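Local coordinates for major extracellular endoglucanase (Xanthomonas campestris pv. campestris, PDB 4TUF), which hydrolyses internal beta-1,4-glucosidic linkages in cellulose, lichenin and cereal beta-D-glucans, represented here by its family 5 catalytic domain, at residues G26-N31 and R58-P63; M45-Q50 and N100-Y105; G281-G286 and R333-T338; G209-G214 and P240-Q245. All coordinates share one frame; numbering follows the deposited sequence.

Contact 1. Residues G26-N31 and R58-P63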
loop_
_atom_site.group_PDB
_atom_site.type_symbol
_atom_site.label_atom_id
_atom_site.label_comp_id
_atom_site.label_asym_id
_atom_site.label_seq_id
_atom_site.Cartn_x
_atom_site.Cartn_y
_atom_site.Cartn_z
ATOM N N GLY A 26 -9.705 -5.944 -3.622
ATOM C CA GLY A 26 -10.959 -6.661 -3.617
ATOM C C GLY A 26 -11.647 -6.547 -2.269
ATOM O O GLY A 26 -12.831 -6.209 -2.197
ATOM N N PHE A 27 -10.901 -6.811 -1.198
ATOM C CA PHE A 27 -11.469 -6.845 0.149
ATOM C C PHE A 27 -11.943 -5.473 0.630
ATOM O O PHE A 27 -12.571 -5.367 1.684
ATOM C CB PHE A 27 -10.453 -7.411 1.151
ATOM C CG PHE A 27 -10.300 -8.909 1.095
ATOM C CD1 PHE A 27 -11.303 -9.739 1.571
ATOM C CD2 PHE A 27 -9.149 -9.486 0.582
ATOM C CE1 PHE A 27 -11.167 -11.113 1.523
ATOM C CE2 PHE A 27 -9.007 -10.859 0.532
ATOM C CZ PHE A 27 -10.017 -11.675 1.003
ATOM N N GLU A 28 -11.643 -4.424 -0.130
ATOM C CA GLU A 28 -12.056 -3.080 0.256
ATOM C C GLU A 28 -13.187 -2.588 -0.636
ATOM O O GLU A 28 -13.522 -1.404 -0.634
ATOM C CB GLU A 28 -10.866 -2.111 0.208
ATOM C CG GLU A 28 -10.550 -1.509 -1.163
ATOM C CD GLU A 28 -10.146 -2.539 -2.210
ATOM O OE1 GLU A 28 -9.848 -3.702 -1.846
ATOM O OE2 GLU A 28 -10.124 -2.172 -3.406
ATOM N N THR A 29 -13.784 -3.507 -1.390
ATOM C CA THR A 29 -14.836 -3.146 -2.332
ATOM C C THR A 29 -16.182 -3.760 -1.974
ATOM O O THR A 29 -16.306 -4.494 -0.993
ATOM C CB THR A 29 -14.481 -3.581 -3.757
ATOM O OG1 THR A 29 -14.683 -4.994 -3.884
ATOM C CG2 THR A 29 -13.032 -3.231 -4.076
ATOM N N GLY A 30 -17.184 -3.465 -2.797
ATOM C CA GLY A 30 -18.530 -3.951 -2.576
ATOM C C GLY A 30 -18.636 -5.460 -2.569
ATOM O O GLY A 30 -19.586 -6.007 -2.016
ATOM N N ASN A 31 -17.660 -6.131 -3.179
ATOM C CA ASN A 31 -17.626 -7.592 -3.235
ATOM C C ASN A 31 -17.103 -8.233 -1.953
ATOM O O ASN A 31 -17.421 -9.386 -1.663
ATOM C CB ASN A 31 -16.770 -8.055 -4.411
ATOM C CG ASN A 31 -17.369 -7.685 -5.752
ATOM O OD1 ASN A 31 -18.565 -7.408 -5.858
ATOM N ND2 ASN A 31 -16.539 -7.688 -6.790
ATOM N N ARG A 58 0.313 -6.399 -0.261
ATOM C CA ARG A 58 -0.427 -5.369 0.450
ATOM C C ARG A 58 -1.924 -5.610 0.248
ATOM O O ARG A 58 -2.407 -5.589 -0.880
ATOM C CB ARG A 58 -0.020 -3.980 -0.047
ATOM C CG ARG A 58 -0.601 -2.802 0.732
ATOM C CD ARG A 58 0.031 -1.510 0.232
ATOM N NE ARG A 58 -0.452 -0.302 0.899
ATOM C CZ ARG A 58 -1.410 0.487 0.419
ATOM N NH1 ARG A 58 -2.005 0.187 -0.730
ATOM N NH2 ARG A 58 -1.773 1.574 1.086
ATOM N N LEU A 59 -2.644 -5.849 1.342
ATOM C CA LEU A 59 -4.068 -6.197 1.293
ATOM C C LEU A 59 -5.000 -5.070 1.730
ATOM O O LEU A 59 -5.207 -4.862 2.926
ATOM C CB LEU A 59 -4.348 -7.417 2.174
ATOM C CG LEU A 59 -4.348 -8.802 1.538
ATOM C CD1 LEU A 59 -4.887 -9.810 2.534
ATOM C CD2 LEU A 59 -5.175 -8.806 0.266
ATOM N N PRO A 60 -5.570 -4.339 0.766
ATOM C CA PRO A 60 -6.625 -3.390 1.134
ATOM C C PRO A 60 -7.841 -4.091 1.746
ATOM O O PRO A 60 -8.196 -5.187 1.327
ATOM C CB PRO A 60 -6.988 -2.732 -0.205
ATOM C CG PRO A 60 -5.753 -2.877 -1.048
ATOM C CD PRO A 60 -5.151 -4.198 -0.641
ATOM N N PHE A 61 -8.455 -3.468 2.743
ATOM C CA PHE A 61 -9.710 -3.958 3.303
ATOM C C PHE A 61 -10.592 -2.767 3.686
ATOM O O PHE A 61 -10.150 -1.624 3.647
ATOM C CB PHE A 61 -9.462 -4.852 4.519
ATOM C CG PHE A 61 -8.910 -4.115 5.710
ATOM C CD1 PHE A 61 -9.762 -3.545 6.651
ATOM C CD2 PHE A 61 -7.541 -3.984 5.888
ATOM C CE1 PHE A 61 -9.255 -2.854 7.743
ATOM C CE2 PHE A 61 -7.030 -3.297 6.974
ATOM C CZ PHE A 61 -7.890 -2.731 7.904
ATOM N N CYS A 62 -11.834 -3.040 4.060
ATOM C CA CYS A 62 -12.754 -2.004 4.506
ATOM C C CYS A 62 -13.453 -2.521 5.754
ATOM O O CYS A 62 -13.443 -3.725 6.000
ATOM C CB CYS A 62 -13.758 -1.658 3.406
ATOM S SG CYS A 62 -14.888 -3.006 2.951
ATOM N N PRO A 63 -14.034 -1.619 6.563
ATOM C CA PRO A 63 -14.728 -2.035 7.786
ATOM C C PRO A 63 -15.782 -3.121 7.567
ATOM O O PRO A 63 -15.799 -4.101 8.313
ATOM C CB PRO A 63 -15.384 -0.742 8.259
ATOM C CG PRO A 63 -14.450 0.319 7.808
ATOM C CD PRO A 63 -13.931 -0.150 6.473
HETATM O O HOH W 1 -8.017 -6.655 -0.891
#

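Contact 2. Residues M45-Q50 and N100-Y105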
loop_
_atom_site.group_PDB
_atom_site.type_symbol
_atom_site.label_atom_id
_atom_site.label_comp_id
_atom_site.label_asym_id
_atom_site.label_seq_id
_atom_site.Cartn_x
_atom_site.Cartn_y
_atom_site.Cartn_z
ATOM N N MET A 45 -4.096 -18.650 -7.768
ATOM C CA MET A 45 -3.674 -17.302 -8.121
ATOM C C MET A 45 -2.578 -16.797 -7.173
ATOM O O MET A 45 -1.684 -16.056 -7.578
ATOM C CB MET A 45 -4.873 -16.352 -8.113
ATOM C CG MET A 45 -4.598 -15.009 -8.759
ATOM S SD MET A 45 -6.085 -14.202 -9.378
ATOM C CE MET A 45 -6.992 -13.950 -7.863
ATOM N N ILE A 46 -2.646 -17.199 -5.909
ATOM C CA ILE A 46 -1.594 -16.855 -4.959
ATOM C C ILE A 46 -0.309 -17.594 -5.319
ATOM O O ILE A 46 0.770 -17.007 -5.340
ATOM C CB ILE A 46 -2.009 -17.190 -3.513
ATOM C CG1 ILE A 46 -3.064 -16.197 -3.023
ATOM C CG2 ILE A 46 -0.801 -17.179 -2.585
ATOM C CD1 ILE A 46 -3.628 -16.543 -1.667
ATOM N N VAL A 47 -0.445 -18.885 -5.607
ATOM C CA VAL A 47 0.674 -19.725 -6.018
ATOM C C VAL A 47 1.412 -19.101 -7.194
ATOM O O VAL A 47 2.642 -19.141 -7.264
ATOM C CB VAL A 47 0.188 -21.148 -6.396
ATOM C CG1 VAL A 47 1.210 -21.874 -7.262
ATOM C CG2 VAL A 47 -0.129 -21.952 -5.147
ATOM N N GLN A 48 0.653 -18.498 -8.106
ATOM C CA GLN A 48 1.234 -17.905 -9.303
ATOM C C GLN A 48 2.031 -16.643 -9.002
ATOM O O GLN A 48 3.095 -16.428 -9.575
ATOM C CB GLN A 48 0.154 -17.576 -10.330
ATOM C CG GLN A 48 0.738 -17.155 -11.663
ATOM C CD GLN A 48 -0.312 -16.798 -12.683
ATOM O OE1 GLN A 48 -1.462 -16.521 -12.339
ATOM N NE2 GLN A 48 0.080 -16.800 -13.958
ATOM N N MET A 49 1.517 -15.804 -8.110
ATOM C CA MET A 49 2.159 -14.525 -7.865
ATOM C C MET A 49 3.436 -14.718 -7.052
ATOM O O MET A 49 4.351 -13.903 -7.132
ATOM C CB MET A 49 1.195 -13.541 -7.178
ATOM C CG MET A 49 0.961 -13.733 -5.699
ATOM S SD MET A 49 -0.136 -12.445 -5.054
ATOM C CE MET A 49 -1.750 -13.085 -5.492
ATOM N N GLN A 50 3.520 -15.805 -6.295
ATOM C CA GLN A 50 4.762 -16.090 -5.590
ATOM C C GLN A 50 5.801 -16.599 -6.578
ATOM O O GLN A 50 6.988 -16.300 -6.449
ATOM C CB GLN A 50 4.554 -17.106 -4.465
ATOM C CG GLN A 50 5.802 -17.315 -3.620
ATOM C CD GLN A 50 5.588 -18.272 -2.466
ATOM O OE1 GLN A 50 5.064 -19.375 -2.639
ATOM N NE2 GLN A 50 5.996 -17.853 -1.275
ATOM N N ASN A 100 0.556 -16.840 4.693
ATOM C CA ASN A 100 1.405 -17.194 5.820
ATOM C C ASN A 100 2.058 -18.556 5.639
ATOM O O ASN A 100 3.239 -18.724 5.932
ATOM C CB ASN A 100 0.593 -17.169 7.115
ATOM C CG ASN A 100 1.433 -17.468 8.336
ATOM O OD1 ASN A 100 2.172 -16.607 8.821
ATOM N ND2 ASN A 100 1.318 -18.690 8.849
ATOM N N ALA A 101 1.284 -19.521 5.151
ATOM C CA ALA A 101 1.783 -20.878 4.936
ATOM C C ALA A 101 2.800 -20.935 3.801
ATOM O O ALA A 101 3.680 -21.792 3.792
ATOM C CB ALA A 101 0.630 -21.826 4.652
ATOM N N ARG A 102 2.679 -20.018 2.847
ATOM C CA ARG A 102 3.608 -19.970 1.722
ATOM C C ARG A 102 4.841 -19.119 2.020
ATOM O O ARG A 102 5.802 -19.111 1.245
ATOM C CB ARG A 102 2.907 -19.438 0.474
ATOM C CG ARG A 102 1.801 -20.336 -0.027
ATOM C CD ARG A 102 1.609 -20.157 -1.510
ATOM N NE ARG A 102 2.781 -20.614 -2.247
ATOM C CZ ARG A 102 2.945 -21.857 -2.681
ATOM N NH1 ARG A 102 2.008 -22.765 -2.449
ATOM N NH2 ARG A 102 4.043 -22.193 -3.344
ATOM N N GLY A 103 4.809 -18.406 3.143
ATOM C CA GLY A 103 5.937 -17.596 3.559
ATOM C C GLY A 103 5.944 -16.250 2.869
ATOM O O GLY A 103 7.001 -15.706 2.555
ATOM N N MET A 104 4.751 -15.711 2.636
ATOM C CA MET A 104 4.605 -14.420 1.981
ATOM C C MET A 104 4.204 -13.360 3.003
ATOM O O MET A 104 3.243 -13.545 3.749
ATOM C CB MET A 104 3.572 -14.505 0.847
ATOM C CG MET A 104 3.962 -15.478 -0.266
ATOM S SD MET A 104 2.771 -15.634 -1.615
ATOM C CE MET A 104 2.680 -13.935 -2.191
ATOM N N TYR A 105 4.950 -12.255 3.036
ATOM C CA TYR A 105 4.690 -11.170 3.975
ATOM C C TYR A 105 3.409 -10.444 3.597
ATOM O O TYR A 105 3.121 -10.259 2.416
ATOM C CB TYR A 105 5.867 -10.191 4.014
ATOM C CG TYR A 105 7.167 -10.817 4.461
ATOM C CD1 TYR A 105 7.414 -11.065 5.806
ATOM C CD2 TYR A 105 8.148 -11.166 3.540
ATOM C CE1 TYR A 105 8.604 -11.642 6.224
ATOM C CE2 TYR A 105 9.340 -11.750 3.948
ATOM C CZ TYR A 105 9.562 -11.984 5.293
ATOM O OH TYR A 105 10.741 -12.563 5.707
#

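Contact 3. Residues G281-G286 and R333-T338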
loop_
_atom_site.group_PDB
_atom_site.type_symbol
_atom_site.label_atom_id
_atom_site.label_comp_id
_atom_site.label_asym_id
_atom_site.label_seq_id
_atom_site.Cartn_x
_atom_site.Cartn_y
_atom_site.Cartn_z
ATOM N N GLY A 281 1.476 1.827 -13.309
ATOM C CA GLY A 281 0.914 2.456 -14.490
ATOM C C GLY A 281 0.911 1.506 -15.672
ATOM O O GLY A 281 1.403 0.384 -15.575
ATOM N N LYS A 282 0.380 1.962 -16.800
ATOM C CA LYS A 282 0.092 1.063 -17.903
ATOM C C LYS A 282 1.344 0.566 -18.624
ATOM O O LYS A 282 1.287 -0.444 -19.328
ATOM C CB LYS A 282 -0.869 1.737 -18.882
ATOM C CG LYS A 282 -2.263 1.914 -18.295
ATOM C CD LYS A 282 -3.309 2.250 -19.347
ATOM C CE LYS A 282 -4.714 2.125 -18.776
ATOM N NZ LYS A 282 -5.748 2.632 -19.717
ATOM N N TYR A 283 2.466 1.228 -18.428
ATOM C CA TYR A 283 3.719 0.772 -19.003
ATOM C C TYR A 283 3.693 0.551 -20.500
ATOM O O TYR A 283 4.129 -0.447 -21.010
ATOM C CB TYR A 283 4.215 -0.462 -18.309
ATOM C CG TYR A 283 5.697 -0.591 -18.340
ATOM C CD1 TYR A 283 6.497 0.331 -17.737
ATOM C CD2 TYR A 283 6.293 -1.635 -18.973
ATOM C CE1 TYR A 283 7.856 0.206 -17.752
ATOM C CE2 TYR A 283 7.651 -1.761 -18.995
ATOM C CZ TYR A 283 8.421 -0.836 -18.382
ATOM O OH TYR A 283 9.760 -0.983 -18.405
ATOM N N GLY A 284 3.151 1.517 -21.197
ATOM C CA GLY A 284 3.199 1.572 -22.635
ATOM C C GLY A 284 1.947 1.069 -23.288
ATOM O O GLY A 284 1.666 1.408 -24.421
ATOM N N GLU A 285 1.165 0.314 -22.547
ATOM C CA GLU A 285 -0.163 -0.028 -22.969
ATOM C C GLU A 285 -1.013 1.205 -22.889
ATOM O O GLU A 285 -2.055 1.281 -23.507
ATOM C CB GLU A 285 -0.740 -1.148 -22.132
ATOM C CG GLU A 285 -0.267 -2.508 -22.582
ATOM C CD GLU A 285 -1.391 -3.499 -22.638
ATOM O OE1 GLU A 285 -2.346 -3.318 -21.868
ATOM O OE2 GLU A 285 -1.325 -4.444 -23.446
ATOM N N GLY A 286 -0.597 2.166 -22.084
ATOM C CA GLY A 286 -1.365 3.389 -21.985
ATOM C C GLY A 286 -0.793 4.669 -22.545
ATOM O O GLY A 286 -1.529 5.547 -22.968
ATOM N N ARG A 333 2.014 -9.803 -17.668
ATOM C CA ARG A 333 2.738 -8.718 -18.319
ATOM C C ARG A 333 4.236 -8.819 -18.044
ATOM O O ARG A 333 4.722 -8.323 -17.031
ATOM C CB ARG A 333 2.205 -7.362 -17.843
ATOM C CG ARG A 333 0.778 -7.050 -18.273
ATOM C CD ARG A 333 0.675 -5.612 -18.760
ATOM N NE ARG A 333 1.726 -5.308 -19.735
ATOM C CZ ARG A 333 2.028 -4.085 -20.160
ATOM N NH1 ARG A 333 1.360 -3.035 -19.701
ATOM N NH2 ARG A 333 3.000 -3.911 -21.045
ATOM N N GLN A 334 4.963 -9.449 -18.958
ATOM C CA GLN A 334 6.369 -9.774 -18.744
ATOM C C GLN A 334 7.285 -8.554 -18.609
ATOM O O GLN A 334 8.286 -8.603 -17.892
ATOM C CB GLN A 334 6.866 -10.660 -19.885
ATOM C CG GLN A 334 6.044 -11.921 -20.083
ATOM C CD GLN A 334 6.244 -12.927 -18.970
ATOM O OE1 GLN A 334 7.313 -12.997 -18.365
ATOM N NE2 GLN A 334 5.212 -13.713 -18.690
ATOM N N ASP A 335 6.960 -7.466 -19.301
ATOM C CA ASP A 335 7.801 -6.276 -19.237
ATOM C C ASP A 335 7.684 -5.616 -17.866
ATOM O O ASP A 335 8.667 -5.109 -17.322
ATOM C CB ASP A 335 7.448 -5.281 -20.352
ATOM C CG ASP A 335 5.951 -5.107 -20.540
ATOM O OD1 ASP A 335 5.169 -5.551 -19.670
ATOM O OD2 ASP A 335 5.557 -4.515 -21.569
ATOM N N LYS A 336 6.480 -5.636 -17.309
ATOM C CA LYS A 336 6.267 -5.148 -15.960
ATOM C C LYS A 336 7.062 -5.980 -14.958
ATOM O O LYS A 336 7.638 -5.436 -14.013
ATOM C CB LYS A 336 4.780 -5.166 -15.606
ATOM C CG LYS A 336 4.008 -3.957 -16.113
ATOM C CD LYS A 336 2.597 -3.949 -15.569
ATOM C CE LYS A 336 1.809 -2.761 -16.085
ATOM N NZ LYS A 336 0.413 -2.768 -15.563
ATOM N N MET A 337 7.104 -7.294 -15.169
ATOM C CA MET A 337 7.865 -8.166 -14.280
ATOM C C MET A 337 9.372 -7.948 -14.415
ATOM O O MET A 337 10.106 -8.028 -13.431
ATOM C CB MET A 337 7.521 -9.637 -14.530
ATOM C CG MET A 337 6.183 -10.063 -13.941
ATOM S SD MET A 337 5.886 -9.410 -12.273
ATOM C CE MET A 337 7.175 -10.223 -11.335
ATOM N N THR A 338 9.835 -7.661 -15.627
ATOM C CA THR A 338 11.256 -7.428 -15.849
ATOM C C THR A 338 11.681 -6.118 -15.187
ATOM O O THR A 338 12.799 -5.996 -14.689
ATOM C CB THR A 338 11.591 -7.411 -17.351
ATOM O OG1 THR A 338 11.255 -8.684 -17.919
ATOM C CG2 THR A 338 13.069 -7.142 -17.580
#

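Contact 4. Residues G209-G214 and P240-Q245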
loop_
_atom_site.group_PDB
_atom_site.type_symbol
_atom_site.label_atom_id
_atom_site.label_comp_id
_atom_site.label_asym_id
_atom_site.label_seq_id
_atom_site.Cartn_x
_atom_site.Cartn_y
_atom_site.Cartn_z
ATOM N N GLY A 209 1.206 19.610 -7.649
ATOM C CA GLY A 209 1.663 18.433 -8.364
ATOM C C GLY A 209 1.904 17.239 -7.463
ATOM O O GLY A 209 2.783 16.418 -7.727
ATOM N N ILE A 210 1.115 17.142 -6.398
ATOM C CA ILE A 210 1.260 16.056 -5.434
ATOM C C ILE A 210 0.138 15.027 -5.572
ATOM O O ILE A 210 -1.034 15.384 -5.689
ATOM C CB ILE A 210 1.278 16.596 -3.990
ATOM C CG1 ILE A 210 2.408 17.608 -3.813
ATOM C CG2 ILE A 210 1.437 15.464 -3.005
ATOM C CD1 ILE A 210 2.540 18.131 -2.407
ATOM N N PHE A 211 0.505 13.748 -5.571
ATOM C CA PHE A 211 -0.472 12.666 -5.619
ATOM C C PHE A 211 -0.963 12.335 -4.216
ATOM O O PHE A 211 -0.270 12.605 -3.237
ATOM C CB PHE A 211 0.129 11.417 -6.268
ATOM C CG PHE A 211 0.411 11.565 -7.740
ATOM C CD1 PHE A 211 -0.588 11.354 -8.674
ATOM C CD2 PHE A 211 1.678 11.901 -8.188
ATOM C CE1 PHE A 211 -0.331 11.483 -10.030
ATOM C CE2 PHE A 211 1.938 12.031 -9.545
ATOM C CZ PHE A 211 0.935 11.821 -10.465
ATOM N N TRP A 212 -2.157 11.752 -4.126
ATOM C CA TRP A 212 -2.735 11.354 -2.846
ATOM C C TRP A 212 -1.761 10.499 -2.039
ATOM O O TRP A 212 -1.210 9.530 -2.556
ATOM C CB TRP A 212 -4.034 10.578 -3.053
ATOM C CG TRP A 212 -5.162 11.376 -3.614
ATOM C CD1 TRP A 212 -5.142 12.693 -3.970
ATOM C CD2 TRP A 212 -6.488 10.906 -3.885
ATOM N NE1 TRP A 212 -6.377 13.069 -4.459
ATOM C CE2 TRP A 212 -7.220 11.991 -4.411
ATOM C CE3 TRP A 212 -7.127 9.673 -3.736
ATOM C CZ2 TRP A 212 -8.559 11.879 -4.781
ATOM C CZ3 TRP A 212 -8.457 9.563 -4.110
ATOM C CH2 TRP A 212 -9.157 10.659 -4.628
ATOM N N GLY A 213 -1.552 10.864 -0.777
ATOM C CA GLY A 213 -0.648 10.131 0.091
ATOM C C GLY A 213 0.791 10.195 -0.379
ATOM O O GLY A 213 1.597 9.326 -0.049
ATOM N N GLY A 214 1.122 11.234 -1.143
ATOM C CA GLY A 214 2.426 11.308 -1.776
ATOM C C GLY A 214 3.411 12.323 -1.216
ATOM O O GLY A 214 4.583 12.311 -1.603
ATOM N N PRO A 240 1.992 9.460 -15.680
ATOM C CA PRO A 240 1.166 10.222 -16.626
ATOM C C PRO A 240 -0.261 9.702 -16.802
ATOM O O PRO A 240 -1.151 10.510 -17.067
ATOM C CB PRO A 240 1.941 10.095 -17.940
ATOM C CG PRO A 240 3.350 9.878 -17.521
ATOM C CD PRO A 240 3.267 9.036 -16.284
ATOM N N ASP A 241 -0.482 8.399 -16.656
ATOM C CA ASP A 241 -1.803 7.841 -16.942
ATOM C C ASP A 241 -2.722 7.805 -15.727
ATOM O O ASP A 241 -3.853 7.331 -15.821
ATOM C CB ASP A 241 -1.679 6.435 -17.534
ATOM C CG ASP A 241 -0.747 5.548 -16.742
ATOM O OD1 ASP A 241 -0.350 5.933 -15.619
ATOM O OD2 ASP A 241 -0.415 4.455 -17.251
ATOM N N VAL A 242 -2.239 8.298 -14.591
ATOM C CA VAL A 242 -3.107 8.523 -13.441
ATOM C C VAL A 242 -3.538 9.978 -13.438
ATOM O O VAL A 242 -4.720 10.294 -13.294
ATOM C CB VAL A 242 -2.413 8.175 -12.116
ATOM C CG1 VAL A 242 -3.173 8.787 -10.923
ATOM C CG2 VAL A 242 -2.287 6.663 -11.979
ATOM N N PHE A 243 -2.564 10.860 -13.615
ATOM C CA PHE A 243 -2.825 12.282 -13.777
ATOM C C PHE A 243 -1.666 12.885 -14.545
ATOM O O PHE A 243 -0.510 12.538 -14.303
ATOM C CB PHE A 243 -2.999 12.973 -12.421
ATOM C CG PHE A 243 -3.432 14.414 -12.517
ATOM C CD1 PHE A 243 -2.505 15.422 -12.747
ATOM C CD2 PHE A 243 -4.764 14.762 -12.360
ATOM C CE1 PHE A 243 -2.905 16.749 -12.833
ATOM C CE2 PHE A 243 -5.173 16.089 -12.444
ATOM C CZ PHE A 243 -4.244 17.082 -12.678
ATOM N N VAL A 244 -1.970 13.779 -15.478
ATOM C CA VAL A 244 -0.918 14.445 -16.230
ATOM C C VAL A 244 -0.461 15.680 -15.464
ATOM O O VAL A 244 -0.983 16.780 -15.652
ATOM C CB VAL A 244 -1.385 14.828 -17.647
ATOM C CG1 VAL A 244 -0.284 15.570 -18.392
ATOM C CG2 VAL A 244 -1.797 13.576 -18.419
ATOM N N GLN A 245 0.498 15.478 -14.567
ATOM C CA GLN A 245 1.116 16.590 -13.866
ATOM C C GLN A 245 1.867 17.432 -14.886
ATOM O O GLN A 245 2.310 16.921 -15.913
ATOM C CB GLN A 245 2.062 16.098 -12.767
ATOM C CG GLN A 245 1.457 15.076 -11.810
ATOM C CD GLN A 245 0.521 15.690 -10.782
ATOM O OE1 GLN A 245 0.128 16.851 -10.888
ATOM N NE2 GLN A 245 0.168 14.909 -9.774
HETATM O O HOH W 2 -2.213 16.328 -8.498
#

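Contact 1. Residues G26-N31 and R58-P63
E28 and F61 bring the two backbones within 3.9 Å of each other, CA to CA, where a type I beta turn from G26 to T29 leans on the last residues of strand 56-61. The direct main-chain link is slight: C62 N gives a weak, bent hydrogen bond to F27 O, and F61 CA makes a CA-H...O contact of 3.6 Å with that same F27 O. A water adds a second bridge, accepting from F27 N and donating to P60 O at 2.7 Å. Inside the turn G26 O is gripped twice, by T29 N and T29 OG1, and this hydroxyl accepts from N31 N in an ST turn.

E28 folds back over its own loop. Its CG stands between the backbone N and the carbonyl carbon (chi1 84°), and a further bend at chi2 turns CD. OE1 then receives G26 N at 2.9 Å on its syn lone pair, while P60 CB packs 3.4 Å from E28 OE1; the two side chains lie side by side, pointing the same way. F27 uses CB against P60 O, and its ring meets L59 edge-on, CD2 to CD2 at 4.0 Å. C62 SG rests against F27 O and E28 CA, and is tied to C115 by a disulfide.

The side chain of P60 is about 6 Å from that of E278, the probable nucleophile, which puts this end of the strand, and the turn against it, near the catalytic site of the TIM barrel. Strand 56-61 runs parallel between strands 16-23 and 105-110; L92 of helix 88-102 packs on both F27 and L59, and V139 of helix 129-143 on F61.

Contact 2. Residues M45-Q50 and N100-Y105
Q50 and R102 form the polar grip of this contact, with both ends of the Q50 amide engaged. Q50 OE1 accepts from R102 NE at 2.6 Å (N-H...O 157°) and more weakly from NH2, lying in the guanidinium plane although NE stands above the amide carbonyl plane. Q50 NE2 donates to the backbone O of R102 at 2.8 Å, which fixes the amide's rotation; the amide and guanidinium planes are 69° apart.

On the buried side M104 packs against the amide and the apolar side chains. M104 CG lies 3.3 Å from Q50 NE2, M104 SD touches both Q50 CB and I46 CG2, and a bend at chi3 (58°) turns M104 CE to M49 CG at 3.9 Å. I46 CG2 also touches R102 CD. Toward solvent the exposed V47 lays CG2 over one guanidinium face, 3.5 Å from R102 NH1.

G103, with positive phi, ends the second helix in a Schellman motif and leads the chain to M104. The contact thus joins two outer helices of the barrel, 42-51 and 88-102, away from the annotated sites. F99 of helix 88-102 packs on I46 and M104, while V57 of strand 56-61 lies against M49 and M104.

Contact 3. Residues G281-G286 and R333-T338
G281 meets K336 through its carbonyl: G281 O lies 3.2 Å from K336 CE, near the end of an extended lysine chain whose NZ has its strongest partner in G323 O. K282 follows and contributes its backbone oxygen, which accepts from R333 NH1 at 2.6 Å. That bond is bent at the hydrogen (132°), yet K282 O lies in the guanidinium plane. The same oxygen also takes a weak bond from E285 N, closing the type I' turn from K282 to E285.

Y283 fills the middle of the contact. CG is anti to the backbone N (chi1 -151°), which carries the ring toward the helix; its edge meets D335, with CE2 touching D335 CB at 3.8 Å and CD2 near the carboxyl carbon, ring and carboxylate planes 87° apart. Y283 CB packs on K336 CE at 4.0 Å, and the hydroxyl is hydrogen-bonded to D295. E285 comes next, laying CG over one guanidinium face, 3.4 Å from R333 NH1. Its OE1 stays 4.3 Å from R333 NH1 and well out of the guanidinium plane, so that charge alone relates them; OE2 makes its salt bridge with R326.

R333 stands at the N-cap position of helix 334-344, and its NH2 forms a salt bridge with D335 OD2 at 2.7 Å. The C-terminal helix thus meets the loop after barrel strand 276-280 both by one arginine-to-carbonyl hydrogen bond and by packing of Y283 on D335 and K336. The E285 carboxylate, across the contact, may add a weak attraction to R333, while D335, in the helix's first turn, probably helps to position the guanidinium.

Contact 4. Residues G209-G214 and P240-Q245
F211 and Q245 carry the contact through an amide resting on an aromatic ring. Q245 NE2 sits over the ring centre, 3.2 Å above its plane and 3.3 Å from F211 CZ, and the amide stands nearly upright on the ring, the two planes 82° apart. This is an amino-aromatic contact. A bend at chi2 (-77°) turns CD of Q245, and CG covers the ring's outer end at F211 CZ.

Apolar contacts gather at another ring atom. F211 CE1 meets V242 CG1 at 4.0 Å and F243 CB at 3.9 Å. CB of F243 does the touching; the ring beyond it leads away from F211.

Polar bridging runs through one water, which accepts from Q245 NE2 at 3.1 Å and donates to I210 O. The other end of the amide packs on backbone, Q245 OE1 lying 3.4 Å from G209 CA. In segment 209-214, F211 opens a type II beta turn that ends at G214.

Both segments belong to loops that follow parallel barrel strands, 192-195 and 231-238. W212 stacks on H159, the F211 side chain lies about 7 Å from that of E157, the probable proton donor, and the V242 side chain about 8 Å from that of E278, the probable nucleophile. Such loops beyond the C-terminal strand ends shape the active-site cleft of a TIM-barrel glycoside hydrolase.

How the contacts relate
From the N terminus, the loop after strand 16-23 opens contact 1, and helix 42-51 opens contact 2 before strand 56-61 closes the first. Contact 2 closes later, at the end of helix 88-102, so the two cross along the chain, one at the catalytic end of the barrel and one in its outer helical layer. The rest is in series: contact 4 joins the loops on either side of strand 231-238, and contact 3 then brings the C-terminal helix 334-344 back to the loop after strand 276-280. Contacts 3 and 4 touch through K282 N and D241 OD2, 2.7 Å apart in a probable hydrogen bond, whereas contacts 2 and 4 lie on opposite sides of the chain's centre.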